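Local coordinates for extracellular solute-binding protein family 5 (Brucella melitensis, PDB 4ONY) that probably binds peptides or similar solutes in the periplasm and delivers them to an ABC transporter for uptake, at residues Q475-F480 / F514-V519; F313-R318 / Q329-L334; D444-A449 / I465-D470; G487-S492 / L501-A506; D525-A530 / V544-R549. One frame throughout, in Å; residues are numbered along the deposited sequence.

Interaction 1 of 5, residues Q475-F480 / F514-V519; sequences QRLQTF and FNFAGV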
# COMPACT_ATOMS: atom_id res chain seq x y z
N GLN A 475 10.13 -20.86 2.97
CA GLN A 475 10.16 -21.93 4.01
C GLN A 475 10.86 -21.42 5.29
O GLN A 475 10.40 -21.65 6.41
CB GLN A 475 10.85 -23.22 3.50
CG GLN A 475 10.04 -24.06 2.52
CD GLN A 475 10.82 -25.26 1.95
OE1 GLN A 475 12.04 -25.35 2.07
NE2 GLN A 475 10.13 -26.14 1.31
N ARG A 476 11.97 -20.71 5.12
CA ARG A 476 12.71 -20.14 6.28
C ARG A 476 12.00 -18.94 6.94
O ARG A 476 12.09 -18.76 8.17
CB ARG A 476 14.16 -19.84 5.83
CG ARG A 476 14.94 -21.15 5.63
CD ARG A 476 16.38 -20.98 5.21
NE ARG A 476 17.14 -20.26 6.22
CZ ARG A 476 18.44 -19.95 6.13
NH1 ARG A 476 19.12 -20.25 5.02
NH2 ARG A 476 19.06 -19.26 7.12
N LEU A 477 11.32 -18.12 6.14
CA LEU A 477 10.52 -17.03 6.69
C LEU A 477 9.44 -17.59 7.62
O LEU A 477 9.19 -17.07 8.71
CB LEU A 477 9.82 -16.26 5.57
CG LEU A 477 10.59 -15.14 4.87
CD1 LEU A 477 9.67 -14.28 3.99
CD2 LEU A 477 11.32 -14.30 5.88
N GLN A 478 8.82 -18.66 7.18
CA GLN A 478 7.73 -19.25 7.92
C GLN A 478 8.08 -19.61 9.36
O GLN A 478 7.24 -19.47 10.26
CB GLN A 478 7.25 -20.50 7.13
CG GLN A 478 6.22 -21.34 7.85
CD GLN A 478 4.81 -20.84 7.64
OE1 GLN A 478 4.56 -19.84 6.94
NE2 GLN A 478 3.88 -21.55 8.23
N THR A 479 9.31 -20.09 9.57
CA THR A 479 9.78 -20.57 10.86
C THR A 479 10.71 -19.55 11.52
O THR A 479 11.29 -19.85 12.53
CB THR A 479 10.59 -21.90 10.70
OG1 THR A 479 11.66 -21.68 9.81
CG2 THR A 479 9.69 -23.06 10.11
N PHE A 480 10.89 -18.39 10.91
CA PHE A 480 11.80 -17.36 11.40
C PHE A 480 13.23 -17.91 11.49
O PHE A 480 13.96 -17.56 12.41
CB PHE A 480 11.30 -16.82 12.74
CG PHE A 480 9.86 -16.36 12.68
CD1 PHE A 480 9.47 -15.37 11.78
CD2 PHE A 480 8.87 -16.96 13.48
CE1 PHE A 480 8.14 -14.98 11.67
CE2 PHE A 480 7.54 -16.55 13.40
CZ PHE A 480 7.17 -15.57 12.48
N PHE A 514 3.70 -12.15 10.11
CA PHE A 514 4.55 -11.15 9.43
C PHE A 514 5.45 -10.40 10.42
O PHE A 514 6.02 -9.34 10.10
CB PHE A 514 3.67 -10.17 8.63
CG PHE A 514 2.85 -10.87 7.56
CD1 PHE A 514 3.44 -11.22 6.34
CD2 PHE A 514 1.54 -11.23 7.79
CE1 PHE A 514 2.73 -11.92 5.37
CE2 PHE A 514 0.81 -11.93 6.82
CZ PHE A 514 1.41 -12.28 5.62
N ASN A 515 5.56 -10.93 11.64
CA ASN A 515 6.40 -10.26 12.66
C ASN A 515 7.83 -10.76 12.51
O ASN A 515 8.32 -11.56 13.33
CB ASN A 515 5.84 -10.58 14.05
CG ASN A 515 6.47 -9.75 15.17
OD1 ASN A 515 7.53 -9.11 15.02
ND2 ASN A 515 5.79 -9.72 16.28
N PHE A 516 8.50 -10.32 11.47
CA PHE A 516 9.82 -10.87 11.14
C PHE A 516 10.89 -10.53 12.14
O PHE A 516 11.82 -11.30 12.29
CB PHE A 516 10.20 -10.46 9.72
CG PHE A 516 9.19 -10.92 8.69
CD1 PHE A 516 8.86 -12.28 8.56
CD2 PHE A 516 8.57 -10.04 7.88
CE1 PHE A 516 7.92 -12.72 7.64
CE2 PHE A 516 7.63 -10.47 6.95
CZ PHE A 516 7.33 -11.80 6.82
N ALA A 517 10.80 -9.38 12.81
CA ALA A 517 11.78 -9.03 13.85
C ALA A 517 11.51 -9.69 15.19
O ALA A 517 12.41 -9.68 16.07
CB ALA A 517 11.85 -7.54 14.04
N GLY A 518 10.33 -10.30 15.37
CA GLY A 518 9.97 -10.89 16.64
C GLY A 518 9.69 -9.85 17.72
O GLY A 518 10.10 -10.01 18.86
N VAL A 519 9.01 -8.76 17.35
CA VAL A 519 8.64 -7.73 18.33
C VAL A 519 7.61 -8.29 19.31
O VAL A 519 6.64 -8.94 18.88
CB VAL A 519 8.08 -6.50 17.61
CG1 VAL A 519 7.71 -5.41 18.60
CG2 VAL A 519 9.11 -5.97 16.63

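Interaction 2 of 5, residues F313-R318 / Q329-L334; sequences FVFNTR and QALGLL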
# COMPACT_ATOMS: atom_id res chain seq x y z
N PHE A 313 16.82 -3.64 6.55
CA PHE A 313 17.36 -4.88 7.08
C PHE A 313 16.61 -5.15 8.35
O PHE A 313 16.33 -4.22 9.11
CB PHE A 313 18.84 -4.80 7.36
CG PHE A 313 19.70 -4.68 6.16
CD1 PHE A 313 19.93 -5.77 5.34
CD2 PHE A 313 20.34 -3.49 5.86
CE1 PHE A 313 20.76 -5.69 4.24
CE2 PHE A 313 21.21 -3.41 4.75
CZ PHE A 313 21.41 -4.52 3.95
N VAL A 314 16.21 -6.40 8.56
CA VAL A 314 15.43 -6.82 9.69
C VAL A 314 16.25 -7.69 10.61
O VAL A 314 16.82 -8.68 10.17
CB VAL A 314 14.17 -7.59 9.28
CG1 VAL A 314 13.33 -7.89 10.51
CG2 VAL A 314 13.29 -6.74 8.36
N PHE A 315 16.35 -7.31 11.87
CA PHE A 315 17.02 -8.13 12.87
C PHE A 315 16.03 -9.15 13.42
O PHE A 315 14.97 -8.77 13.92
CB PHE A 315 17.45 -7.28 14.09
CG PHE A 315 18.49 -6.20 13.79
CD1 PHE A 315 19.85 -6.54 13.73
CD2 PHE A 315 18.11 -4.89 13.68
CE1 PHE A 315 20.83 -5.56 13.50
CE2 PHE A 315 19.07 -3.90 13.43
CZ PHE A 315 20.42 -4.25 13.34
N ASN A 316 16.39 -10.44 13.38
CA ASN A 316 15.61 -11.43 14.14
C ASN A 316 15.96 -11.41 15.62
O ASN A 316 16.88 -12.08 16.07
CB ASN A 316 15.79 -12.85 13.60
CG ASN A 316 14.83 -13.85 14.22
OD1 ASN A 316 14.01 -13.50 15.07
ND2 ASN A 316 14.95 -15.12 13.81
N THR A 317 15.16 -10.67 16.39
CA THR A 317 15.42 -10.45 17.82
C THR A 317 15.27 -11.74 18.62
O THR A 317 15.71 -11.80 19.75
CB THR A 317 14.54 -9.34 18.48
OG1 THR A 317 13.18 -9.75 18.61
CG2 THR A 317 14.62 -8.02 17.72
N ARG A 318 14.68 -12.78 18.03
CA ARG A 318 14.64 -14.08 18.70
C ARG A 318 16.05 -14.69 18.85
O ARG A 318 16.26 -15.58 19.68
CB ARG A 318 13.76 -15.09 17.91
CG ARG A 318 12.32 -14.61 17.68
CD ARG A 318 11.60 -15.52 16.67
NE ARG A 318 10.27 -15.05 16.24
CZ ARG A 318 10.05 -14.17 15.29
NH1 ARG A 318 11.06 -13.55 14.69
NH2 ARG A 318 8.81 -13.82 14.99
N GLN A 329 20.90 -1.11 17.81
CA GLN A 329 21.11 0.32 17.59
C GLN A 329 22.50 0.61 17.01
O GLN A 329 22.63 1.33 16.03
CB GLN A 329 20.93 1.07 18.91
CG GLN A 329 20.89 2.60 18.87
CD GLN A 329 20.94 3.17 20.30
OE1 GLN A 329 21.01 2.43 21.33
NE2 GLN A 329 20.93 4.43 20.39
N ALA A 330 23.55 0.03 17.62
CA ALA A 330 24.92 0.16 17.10
C ALA A 330 25.04 -0.31 15.65
O ALA A 330 25.63 0.39 14.81
CB ALA A 330 25.89 -0.66 17.95
N LEU A 331 24.52 -1.49 15.36
CA LEU A 331 24.69 -2.06 14.01
C LEU A 331 23.95 -1.26 12.94
O LEU A 331 24.43 -1.14 11.82
CB LEU A 331 24.26 -3.52 13.95
CG LEU A 331 25.09 -4.44 14.86
CD1 LEU A 331 24.57 -5.87 14.79
CD2 LEU A 331 26.58 -4.43 14.73
N GLY A 332 22.78 -0.74 13.29
CA GLY A 332 22.05 0.20 12.47
C GLY A 332 22.85 1.44 12.06
O GLY A 332 22.67 1.94 10.96
N LEU A 333 23.73 1.93 12.93
CA LEU A 333 24.47 3.16 12.61
C LEU A 333 25.47 2.93 11.48
O LEU A 333 25.92 3.89 10.85
CB LEU A 333 25.22 3.65 13.86
CG LEU A 333 24.39 4.04 15.06
CD1 LEU A 333 25.28 4.23 16.28
CD2 LEU A 333 23.56 5.28 14.78
N LEU A 334 25.83 1.66 11.23
CA LEU A 334 26.93 1.37 10.32
C LEU A 334 26.58 1.31 8.83
O LEU A 334 27.48 1.34 7.97
CB LEU A 334 27.61 0.08 10.74
CG LEU A 334 28.22 0.13 12.12
CD1 LEU A 334 28.72 -1.23 12.49
CD2 LEU A 334 29.38 1.13 12.16

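Interaction 3 of 5, residues D444-A449 / I465-D470; sequences DEEKIA and IHTVDD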
# COMPACT_ATOMS: atom_id res chain seq x y z
N ASP A 444 19.86 -7.97 -6.51
CA ASP A 444 19.70 -6.65 -5.90
C ASP A 444 19.87 -6.67 -4.36
O ASP A 444 20.51 -5.78 -3.80
CB ASP A 444 18.34 -6.03 -6.22
CG ASP A 444 18.27 -5.42 -7.61
OD1 ASP A 444 19.27 -5.37 -8.36
OD2 ASP A 444 17.17 -4.96 -7.95
N GLU A 445 19.33 -7.69 -3.70
CA GLU A 445 19.52 -7.81 -2.25
C GLU A 445 20.99 -8.09 -1.89
O GLU A 445 21.57 -7.50 -0.96
CB GLU A 445 18.58 -8.86 -1.68
CG GLU A 445 17.12 -8.47 -1.73
CD GLU A 445 16.24 -9.28 -0.82
OE1 GLU A 445 15.06 -8.93 -0.73
OE2 GLU A 445 16.69 -10.24 -0.19
N GLU A 446 21.63 -8.95 -2.65
CA GLU A 446 23.04 -9.18 -2.46
C GLU A 446 23.89 -7.95 -2.55
O GLU A 446 24.82 -7.79 -1.75
CB GLU A 446 23.59 -10.11 -3.52
CG GLU A 446 23.71 -11.51 -3.07
CD GLU A 446 24.53 -12.28 -4.08
OE1 GLU A 446 25.77 -12.43 -3.83
OE2 GLU A 446 23.91 -12.64 -5.11
N LYS A 447 23.60 -7.12 -3.55
CA LYS A 447 24.40 -5.94 -3.75
C LYS A 447 24.35 -5.02 -2.54
O LYS A 447 25.39 -4.53 -2.10
CB LYS A 447 23.93 -5.20 -4.98
CG LYS A 447 24.80 -4.00 -5.31
CD LYS A 447 24.11 -3.09 -6.33
CE LYS A 447 24.00 -3.72 -7.70
NZ LYS A 447 23.12 -2.89 -8.57
N ILE A 448 23.17 -4.79 -1.98
CA ILE A 448 23.06 -3.92 -0.80
C ILE A 448 23.60 -4.59 0.47
O ILE A 448 24.20 -3.94 1.32
CB ILE A 448 21.63 -3.35 -0.64
CG1 ILE A 448 21.63 -2.16 0.29
CG2 ILE A 448 20.63 -4.34 -0.11
CD1 ILE A 448 22.43 -1.00 -0.26
N ALA A 449 23.44 -5.89 0.57
CA ALA A 449 23.98 -6.63 1.71
C ALA A 449 25.53 -6.59 1.70
O ALA A 449 26.16 -6.45 2.75
CB ALA A 449 23.50 -8.05 1.69
N ILE A 465 26.78 -13.68 3.59
CA ILE A 465 25.63 -13.40 2.75
C ILE A 465 25.25 -14.69 2.06
O ILE A 465 26.05 -15.26 1.34
CB ILE A 465 25.92 -12.28 1.75
CG1 ILE A 465 26.18 -10.98 2.54
CG2 ILE A 465 24.72 -12.06 0.84
CD1 ILE A 465 26.83 -9.90 1.74
N HIS A 466 24.03 -15.15 2.27
CA HIS A 466 23.63 -16.43 1.73
C HIS A 466 22.37 -16.25 0.88
O HIS A 466 21.31 -15.91 1.43
CB HIS A 466 23.35 -17.32 2.94
CG HIS A 466 23.04 -18.74 2.57
ND1 HIS A 466 21.84 -19.35 2.89
CD2 HIS A 466 23.74 -19.64 1.85
CE1 HIS A 466 21.82 -20.56 2.39
NE2 HIS A 466 22.96 -20.77 1.77
N THR A 467 22.48 -16.40 -0.43
CA THR A 467 21.31 -16.28 -1.30
C THR A 467 20.57 -17.61 -1.41
O THR A 467 21.19 -18.65 -1.62
CB THR A 467 21.63 -15.76 -2.72
OG1 THR A 467 21.86 -14.37 -2.63
CG2 THR A 467 20.39 -15.90 -3.68
N VAL A 468 19.26 -17.56 -1.23
CA VAL A 468 18.39 -18.73 -1.20
C VAL A 468 17.28 -18.46 -2.23
O VAL A 468 16.80 -17.34 -2.36
CB VAL A 468 17.86 -18.94 0.24
CG1 VAL A 468 16.92 -20.13 0.37
CG2 VAL A 468 19.01 -19.14 1.22
N ASP A 469 16.89 -19.48 -2.99
CA ASP A 469 15.85 -19.31 -3.98
C ASP A 469 14.52 -19.07 -3.29
O ASP A 469 14.35 -19.38 -2.10
CB ASP A 469 15.75 -20.54 -4.88
CG ASP A 469 16.94 -20.67 -5.83
OD1 ASP A 469 17.36 -19.62 -6.38
OD2 ASP A 469 17.41 -21.80 -6.04
N ASP A 470 13.55 -18.57 -4.05
CA ASP A 470 12.31 -18.10 -3.48
C ASP A 470 11.55 -19.10 -2.58
O ASP A 470 11.14 -18.75 -1.49
CB ASP A 470 11.37 -17.56 -4.55
CG ASP A 470 10.12 -16.92 -3.94
OD1 ASP A 470 10.26 -15.95 -3.15
OD2 ASP A 470 9.01 -17.46 -4.17

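Interaction 4 of 5, residues G487-S492 / L501-A506; sequences GALASS and LRWGSA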
# COMPACT_ATOMS: atom_id res chain seq x y z
N GLY A 487 13.44 -6.75 4.56
CA GLY A 487 11.98 -6.78 4.72
C GLY A 487 11.32 -5.54 4.18
O GLY A 487 11.90 -4.46 4.20
N ALA A 488 10.11 -5.70 3.67
CA ALA A 488 9.30 -4.62 3.10
C ALA A 488 7.96 -4.56 3.85
O ALA A 488 7.49 -5.58 4.35
CB ALA A 488 9.04 -4.88 1.63
N LEU A 489 7.38 -3.38 4.00
CA LEU A 489 6.02 -3.28 4.54
C LEU A 489 5.15 -2.47 3.62
O LEU A 489 5.59 -1.44 3.14
CB LEU A 489 6.03 -2.55 5.89
CG LEU A 489 6.78 -3.25 7.01
CD1 LEU A 489 6.94 -2.27 8.13
CD2 LEU A 489 6.07 -4.50 7.47
N ALA A 490 3.91 -2.91 3.43
CA ALA A 490 2.94 -2.14 2.62
C ALA A 490 2.25 -1.13 3.53
O ALA A 490 1.48 -1.51 4.42
CB ALA A 490 1.91 -3.09 2.03
N SER A 491 2.61 0.14 3.37
CA SER A 491 2.23 1.16 4.32
C SER A 491 0.99 1.84 3.83
O SER A 491 0.71 1.83 2.63
CB SER A 491 3.35 2.19 4.49
OG SER A 491 3.54 2.87 3.24
N SER A 492 0.27 2.49 4.74
CA SER A 492 -0.84 3.31 4.32
C SER A 492 -1.13 4.39 5.33
O SER A 492 -0.55 4.44 6.41
CB SER A 492 -2.09 2.48 4.06
OG SER A 492 -2.87 2.30 5.25
N LEU A 501 -0.45 -8.43 13.21
CA LEU A 501 0.33 -9.55 12.66
C LEU A 501 1.73 -9.12 12.23
O LEU A 501 2.60 -9.98 12.00
CB LEU A 501 -0.42 -10.27 11.54
CG LEU A 501 -1.47 -11.26 12.10
CD1 LEU A 501 -2.44 -11.70 11.02
CD2 LEU A 501 -0.82 -12.51 12.74
N ARG A 502 1.97 -7.82 12.19
CA ARG A 502 3.29 -7.30 11.93
C ARG A 502 4.11 -7.13 13.18
O ARG A 502 5.32 -7.36 13.16
CB ARG A 502 3.22 -5.92 11.31
CG ARG A 502 2.62 -5.91 9.94
CD ARG A 502 2.58 -4.49 9.38
NE ARG A 502 1.95 -4.54 8.07
CZ ARG A 502 1.82 -3.51 7.27
NH1 ARG A 502 2.25 -2.32 7.64
NH2 ARG A 502 1.21 -3.66 6.11
N TRP A 503 3.48 -6.59 14.23
CA TRP A 503 4.18 -6.09 15.42
C TRP A 503 3.66 -6.59 16.78
O TRP A 503 4.33 -6.39 17.80
CB TRP A 503 4.08 -4.56 15.45
CG TRP A 503 4.48 -3.86 14.22
CD1 TRP A 503 3.70 -3.12 13.39
CD2 TRP A 503 5.82 -3.77 13.69
NE1 TRP A 503 4.47 -2.58 12.36
CE2 TRP A 503 5.76 -2.95 12.53
CE3 TRP A 503 7.04 -4.29 14.09
CZ2 TRP A 503 6.89 -2.66 11.76
CZ3 TRP A 503 8.19 -3.97 13.33
CH2 TRP A 503 8.09 -3.18 12.18
N GLY A 504 2.49 -7.24 16.79
CA GLY A 504 1.84 -7.61 18.01
C GLY A 504 2.58 -8.72 18.72
O GLY A 504 3.14 -9.62 18.09
N SER A 505 2.56 -8.68 20.04
CA SER A 505 3.39 -9.61 20.78
C SER A 505 2.94 -11.07 20.60
O SER A 505 3.78 -11.95 20.46
CB SER A 505 3.50 -9.19 22.25
OG SER A 505 2.21 -9.25 22.81
N ALA A 506 1.66 -11.33 20.44
CA ALA A 506 1.21 -12.71 20.15
C ALA A 506 1.76 -13.22 18.78
O ALA A 506 2.12 -14.38 18.68
CB ALA A 506 -0.31 -12.84 20.21

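Interaction 5 of 5, residues D525-A530 / V544-R549; sequences DAMIEA and VRALDR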
# COMPACT_ATOMS: atom_id res chain seq x y z
N ASP A 525 2.03 -3.06 21.74
CA ASP A 525 0.64 -3.50 21.80
C ASP A 525 -0.28 -2.36 22.20
O ASP A 525 -1.35 -2.19 21.62
CB ASP A 525 0.46 -4.67 22.74
CG ASP A 525 1.22 -5.94 22.29
OD1 ASP A 525 1.74 -6.05 21.19
OD2 ASP A 525 1.31 -6.87 23.09
N ALA A 526 0.13 -1.58 23.20
CA ALA A 526 -0.70 -0.47 23.68
C ALA A 526 -0.90 0.64 22.62
O ALA A 526 -1.99 1.22 22.53
CB ALA A 526 -0.10 0.14 24.94
N MET A 527 0.12 0.93 21.81
CA MET A 527 -0.05 1.95 20.76
C MET A 527 -0.97 1.45 19.63
O MET A 527 -1.71 2.22 19.07
CB MET A 527 1.31 2.41 20.20
CG MET A 527 2.21 3.12 21.22
SD MET A 527 1.47 4.38 22.29
CE MET A 527 1.03 3.42 23.72
N ILE A 528 -0.93 0.15 19.33
CA ILE A 528 -1.85 -0.44 18.35
C ILE A 528 -3.30 -0.32 18.91
O ILE A 528 -4.25 0.08 18.16
CB ILE A 528 -1.52 -1.90 18.01
CG1 ILE A 528 -0.17 -1.98 17.29
CG2 ILE A 528 -2.61 -2.54 17.11
CD1 ILE A 528 0.37 -3.41 17.18
N GLU A 529 -3.48 -0.64 20.18
CA GLU A 529 -4.81 -0.47 20.79
C GLU A 529 -5.28 0.97 20.67
O GLU A 529 -6.42 1.21 20.33
CB GLU A 529 -4.82 -0.89 22.26
CG GLU A 529 -4.58 -2.37 22.44
CD GLU A 529 -4.27 -2.77 23.87
OE1 GLU A 529 -4.74 -2.03 24.80
OE2 GLU A 529 -3.59 -3.82 24.02
N ALA A 530 -4.38 1.92 20.94
CA ALA A 530 -4.73 3.32 20.91
C ALA A 530 -5.10 3.76 19.50
O ALA A 530 -6.06 4.47 19.34
CB ALA A 530 -3.59 4.17 21.44
N VAL A 544 -0.57 6.87 16.03
CA VAL A 544 0.31 6.25 15.05
C VAL A 544 1.74 6.77 15.20
O VAL A 544 2.70 6.00 15.10
CB VAL A 544 -0.18 6.44 13.61
CG1 VAL A 544 0.79 5.79 12.64
CG2 VAL A 544 -1.57 5.79 13.41
N ARG A 545 1.88 8.06 15.38
CA ARG A 545 3.21 8.61 15.61
C ARG A 545 3.87 7.94 16.85
O ARG A 545 5.07 7.64 16.83
CB ARG A 545 3.14 10.12 15.78
CG ARG A 545 2.87 10.85 14.46
CD ARG A 545 2.88 12.36 14.68
NE ARG A 545 2.58 13.09 13.46
CZ ARG A 545 2.14 14.33 13.42
NH1 ARG A 545 2.03 15.07 14.51
NH2 ARG A 545 1.88 14.87 12.26
N ALA A 546 3.08 7.71 17.89
CA ALA A 546 3.62 7.09 19.09
C ALA A 546 4.08 5.66 18.78
O ALA A 546 5.16 5.27 19.22
CB ALA A 546 2.58 7.09 20.21
N LEU A 547 3.31 4.92 17.96
CA LEU A 547 3.72 3.59 17.50
C LEU A 547 5.05 3.71 16.76
O LEU A 547 6.00 2.98 17.05
CB LEU A 547 2.66 2.91 16.63
CG LEU A 547 3.02 1.50 16.07
CD1 LEU A 547 3.39 0.51 17.17
CD2 LEU A 547 1.87 0.91 15.28
N ASP A 548 5.13 4.67 15.83
CA ASP A 548 6.35 4.90 15.07
C ASP A 548 7.55 5.10 16.01
O ASP A 548 8.62 4.50 15.81
CB ASP A 548 6.15 6.10 14.12
CG ASP A 548 7.25 6.23 13.09
OD1 ASP A 548 7.62 5.21 12.51
OD2 ASP A 548 7.67 7.36 12.78
N ARG A 549 7.35 5.90 17.05
CA ARG A 549 8.44 6.25 17.98
C ARG A 549 8.95 5.01 18.70
O ARG A 549 10.15 4.82 18.87
CB ARG A 549 8.02 7.29 19.00
CG ARG A 549 7.72 8.66 18.42
CD ARG A 549 7.42 9.70 19.50
NE ARG A 549 6.65 10.80 18.92
CZ ARG A 549 7.17 11.83 18.24
NH1 ARG A 549 8.49 11.98 18.07
NH2 ARG A 549 6.34 12.68 17.68

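Interaction 1 of 5, residues Q475-F480 / F514-V519
A Schellman motif closes helix 470-478, and the residue that ends it, Phe480, meets Phe516 and the backbone of Asn515 at the start of a type I beta turn, Asn515 to Gly518. Phe480 takes a positive phi of 59°, and its N bonds back to Leu477 O in the last helical turn. Its ring then reaches across with one corner: CE1 lies 4.2 Å from Phe516 CD1, which sits at the edge of the Phe480 ring, and 3.8 Å from the carbonyl oxygen of Asn515. The two side chains cross at about a right angle. Phe516 is also touched by Leu477, whose CD2 methyl approaches Phe516 CE1 at 4.1 Å. Within the turn segment, the amide of Asn515 grips Val519 twice: OD1 accepts from Val519 N at 2.8 Å, and ND2 donates in the carbonyl plane to a lone pair of Val519 O, also at 2.8 Å. These bonds tie the first residue of the turn to the residue just after it. Arg318 makes a cation-pi contact with the Phe480 ring and hydrogen-bonds Asn515 O, so both sides of the junction share one arginine. The whole is a C-terminal helix cap, of the Schellman type, packed against a beta turn.

Interaction 2 of 5, residues F313-R318 / Q329-L334
Phe315, at the end of strand 310-315, reaches Leu331 on helix 325-333 with the far rim of its ring. Its CB points toward the helix, and with CG anti to the carbonyl carbon (chi1 -64°) the ring is carried out until CE1 and CZ arrive at the helix surface. CE1 lies 4.0 Å from Leu331 CD1 and equally close to Leu331 CB. CZ, the outermost carbon, is 4.0 Å from Leu331 CB and 4.2 Å from Gly332 N. Both Leu331 CB and Gly332 N lie near the plane of the ring, so the helix is met by an aromatic edge. The contact is wholly one of van der Waals packing. Beyond the strand, Asn316 OD1 accepts from Arg318 N (3.1 Å), forming an Asx turn, and from the side-chain Arg318 NH1 (3.0 Å), the donors coming from opposite faces of the carbonyl plane. The guanidinium also bonds Asn515 O and Arg508 O. Phe322 meets Phe315 edge-to-face, while Met484 of strand 484-489 and Val558 of strand 557-562 touch it from the strands that flank 310-315 in the mixed sheet. Helix 325-333 meets this sheet where Leu331 and Gly332 take the edge of Phe315, and packs with Ala330 and Leu333 against helix 404-416.

Interaction 3 of 5, residues D444-A449 / I465-D470
Ile465, Glu446 and Ala449 carry most of this contact, which lies inside the beta-alpha-beta unit of strand 435-440, helix 443-458 and strand 462-467. The helix returns across the sheet and the second strand then runs parallel to the first; the short segments of helix and second strand are antiparallel at 180°, with their axes 9.5 Å apart. Ile465 points toward the helix and its two branches divide the work. With chi1 at -64° CG1 is aimed at the helix, and the extended chi2 (164°) carries CD1 to the backbone and methyl of Ala449: Ile465 CD1 is 3.6 Å from Ala449 C and 3.8 Å from Ala449 CB. Ala449 and Ile465 are also the pair whose CA atoms lie closest across the contact, 7.0 Å apart. The other branch, CG2 of Ile465, meets the aliphatic part of Glu446, lying 4.1 Å from its CG. The glutamate crosses Ile465 obliquely and runs on past Thr467, which it crosses at about a right angle. Thr467 comes from the same face of the strand as Ile465, two residues further on. Its hydroxyl is hydrogen-bonded to Thr440 OG1 on the neighbouring strand 435-440, joining the two parallel strands beneath the helix. Toward Glu446 that same oxygen makes packing contact, Thr467 OG1 standing 3.4 Å from Glu446 CG.

Interaction 4 of 5, residues G487-S492 / L501-A506
Arg502, near the end of helix 499-503, stretches toward strand 484-489 and lies obliquely across Leu489, while Leu489 and the neighbouring Trp503 point at each other from opposite directions. The arginine chain is fully extended from CG to NE (chi2 180°), which carries the guanidinium out to the backbone of Ala490. There NH2 donates to Ala490 O at 2.7 Å with an N-H...O angle of 162°. The carbonyl oxygen sits at the edge of the guanidinium, 11° out of its plane, while the donor is tilted from the carbonyl plane. A second, weak bond runs from Arg502 NH1 to the same Ala490 O at 3.4 Å. Leu489 CD2 lies over one face of the guanidinium and is 4.0 Å from Arg502 CD. The other methyl, CD1, comes 3.7 Å from Trp503 CZ2, on the six-membered part of the indole. Arg502 CB in turn lies over one face of the indole, toward its rim. Phe355 meets the indole edge-to-face and also touches Leu489, extending the apolar patch. Polar and apolar contacts are therefore divided along one side chain: the arginine's CD methylene and one flat face pack against leucine, whereas NH2 at its edge, with weaker help from NH1, grips a single carbonyl, whose oxygen would probably be polarised by the positive charge.

Interaction 5 of 5, residues D525-A530 / V544-R549
Met527 and Leu547 face each other where helices 522-533 and 537-553 come together, their CA atoms only 5.2 Å apart. The bump on the first helix is the base of Met527, whose CB presses onto the backbone of the second helix, 3.8 Å from Leu547 CA and the same distance from Leu547 CB. Beyond CB the methionine turns aside instead of driving on into the helix. Met527 CG lies over the peptide between Ala546 and Leu547, 3.9 Å from Leu547 N. The bend at chi2 (-45°) then turns the sulfur onto the small methyl of Ala546, SD to CB 3.6 Å, and with a further bend at chi3 the end of the chain leads away; Met527 also touches Leu375 and Leu376 of helix 370-376. This is an antiparallel helix pair joined by a short connection, a helical hairpin; the two short segments run at 163° with their axes 8.7 Å apart. Leu547 supplies the return bump, fitting into the hollow between Met527 and Ile528. Its CG is anti to the backbone N (chi1 179°), and its branches spread over the first helix: CD1 is near Met527 CB, while CD2 reaches Ile528 CG1 at 4.1 Å. Val524 and Leu531, about one turn to each side on that helix, also touch the leucine. Ile528 is in contact with Gln499 and Trp500 of helix 499-503 as well.

How the interactions relate
Interactions 1, 2 and 5 are buried, whereas interactions 3 and 4 are partly exposed. Interactions 2, 3 and 4 all reach the same mixed sheet: its strand 310-315 neighbours strand 484-489, while strand 462-467 forms an edge. Interaction 5 joins two helices away from that sheet, yet it touches interaction 4 through a probable hydrogen bond between Ser505 and Asp525. Interaction 4 is nested within the chain loop closed by interaction 1, and Thr317 and Arg318 link interaction 2 to the turn at 514-519. Packing dominates four contacts: ring against ring in 1, ring edge against leucine in 2, aliphatic with a polar rim in 3, aliphatic with a thioether in 5; interaction 4 alone has hydrogen bonds between its segments.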